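Local structure of PBP5 (Haemophilus influenzae, 3A3J) at residues M40-Y44 with I157-I161. The protein removes the C-terminal D-alanine residue from the peptide side chains of cell-wall precursors, as a D-alanyl-D-alanine carboxypeptidase. Residues are numbered along the deposited sequence; the frame is centred on the assembly and turned at random.
Sequences MMTSY and IGAHI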
loop_
_atom_site.group_PDB
_atom_site.type_symbol
_atom_site.label_atom_id
_atom_site.label_comp_id
_atom_site.label_asym_id
_atom_site.label_seq_id
_atom_site.Cartn_x
_atom_site.Cartn_y
_atom_site.Cartn_z
ATOM N N MET A 40 6.142 3.336 -7.804
ATOM C CA MET A 40 5.453 3.473 -6.501
ATOM C C MET A 40 6.473 3.580 -5.329
ATOM O O MET A 40 6.357 4.457 -4.516
ATOM C CB MET A 40 4.544 2.212 -6.273
ATOM C CG MET A 40 3.174 2.400 -6.981
ATOM S SD MET A 40 2.274 0.880 -7.033
ATOM C CE MET A 40 2.341 0.067 -5.397
ATOM N N MET A 41 7.458 2.691 -5.297
ATOM C CA MET A 41 8.560 2.801 -4.283
ATOM C C MET A 41 9.334 4.113 -4.431
ATOM O O MET A 41 9.534 4.885 -3.472
ATOM C CB MET A 41 9.511 1.590 -4.336
ATOM C CG MET A 41 10.569 1.570 -3.121
ATOM S SD MET A 41 9.801 1.869 -1.496
ATOM C CE MET A 41 9.478 0.190 -1.140
ATOM N N THR A 42 9.702 4.434 -5.665
ATOM C CA THR A 42 10.360 5.761 -5.912
ATOM C C THR A 42 9.576 6.923 -5.345
ATOM O O THR A 42 10.126 7.829 -4.692
ATOM C CB THR A 42 10.622 6.014 -7.447
ATOM O OG1 THR A 42 11.443 4.959 -7.970
ATOM C CG2 THR A 42 11.296 7.366 -7.653
ATOM N N SER A 43 8.263 6.957 -5.623
ATOM C CA SER A 43 7.416 8.038 -5.042
ATOM C C SER A 43 7.270 7.926 -3.517
ATOM O O SER A 43 7.065 8.923 -2.838
ATOM C CB SER A 43 6.005 7.934 -5.676
ATOM O OG SER A 43 6.231 7.663 -7.103
ATOM N N TYR A 44 7.291 6.707 -3.001
ATOM C CA TYR A 44 7.324 6.512 -1.537
ATOM C C TYR A 44 8.565 7.261 -0.932
ATOM O O TYR A 44 8.411 8.209 -0.127
ATOM C CB TYR A 44 7.302 5.015 -1.143
ATOM C CG TYR A 44 7.119 4.883 0.388
ATOM C CD1 TYR A 44 5.830 4.884 0.957
ATOM C CD2 TYR A 44 8.216 4.899 1.255
ATOM C CE1 TYR A 44 5.639 4.818 2.368
ATOM C CE2 TYR A 44 8.055 4.819 2.664
ATOM C CZ TYR A 44 6.753 4.763 3.205
ATOM O OH TYR A 44 6.543 4.697 4.560
ATOM N N ILE A 157 3.142 -2.270 -0.588
ATOM C CA ILE A 157 3.761 -0.928 -0.923
ATOM C C ILE A 157 2.680 0.069 -1.169
ATOM O O ILE A 157 2.722 1.210 -0.680
ATOM C CB ILE A 157 4.750 -0.975 -2.206
ATOM C CG1 ILE A 157 5.951 -1.871 -1.888
ATOM C CG2 ILE A 157 5.127 0.438 -2.611
ATOM C CD1 ILE A 157 6.769 -2.432 -3.066
ATOM N N GLY A 158 1.644 -0.337 -1.893
ATOM C CA GLY A 158 0.588 0.714 -2.205
ATOM C C GLY A 158 -0.123 1.047 -0.892
ATOM O O GLY A 158 -0.492 2.191 -0.640
ATOM N N ALA A 159 -0.306 0.081 0.005
ATOM C CA ALA A 159 -1.009 0.507 1.302
ATOM C C ALA A 159 -0.228 1.532 2.092
ATOM O O ALA A 159 -0.783 2.460 2.752
ATOM C CB ALA A 159 -1.286 -0.739 2.186
ATOM N N HIS A 160 1.110 1.399 2.029
ATOM C CA HIS A 160 2.000 2.347 2.758
ATOM C C HIS A 160 1.950 3.705 2.151
ATOM O O HIS A 160 1.971 4.702 2.848
ATOM C CB HIS A 160 3.451 1.863 2.722
ATOM C CG HIS A 160 3.800 0.961 3.871
ATOM N ND1 HIS A 160 3.883 1.423 5.168
ATOM C CD2 HIS A 160 4.032 -0.372 3.928
ATOM C CE1 HIS A 160 4.217 0.418 5.971
ATOM N NE2 HIS A 160 4.277 -0.697 5.250
ATOM N N ILE A 161 1.920 3.780 0.813
ATOM C CA ILE A 161 1.660 5.102 0.229
ATOM C C ILE A 161 0.334 5.694 0.680
ATOM O O ILE A 161 0.237 6.876 1.059
ATOM C CB ILE A 161 1.614 5.007 -1.384
ATOM C CG1 ILE A 161 3.007 4.567 -1.958
ATOM C CG2 ILE A 161 1.135 6.326 -1.963
ATOM C CD1 ILE A 161 2.944 3.825 -3.289
#
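Met40 and Ile161 meet at about a right angle, the CD1 end of the isoleucine lying 3.8 Å from Met40 CB. Ile157 sits one turn earlier on the same helix, and Met40 bends at chi3 (46°) to bring its CE within 4.0 Å of Ile157 CG2. Further apolar packing comes from Met41, which crosses Ile157 at about a right angle, its CE 4.2 Å from Ile157 CG1. Unbranched methionine can bend to follow a helix surface, while the beta-branched isoleucines present methyl groups held close to the backbone. Gly158 lets the methionine reach the backbone itself: with no side chain in the way, Met40 CE settles 3.6 Å from Gly158 N.

The two helices, 38-51 and 151-164, run in broadly the same direction, their local axes 32° apart and 9.9 Å distant at closest approach. They belong to the helical part of the penicillin-binding (serine beta-lactamase-like) fold. Ser36, the probable acyl-ester nucleophile, lies just before helix 38-51, Lys39 of the SxxK motif is on its first turn, and the Met40 side chain lies about 4 Å from that of Lys202, expected to bind substrate.

The aromatic part of the contact is carried by Tyr44. Its CG stands anti to the backbone N (chi1 -171°), sending the ring across to helix 151-164, where CE1 comes 3.7 Å from His160 CB. His160 O lies in the ring plane at its edge, and CD1 packs 4.1 Å from Ile161 CG1. Tyrosine thus combines a flat apolar ring with a polar end: its OH hydrogen-bonds Asp164 OD2, which His160 ND1 also binds.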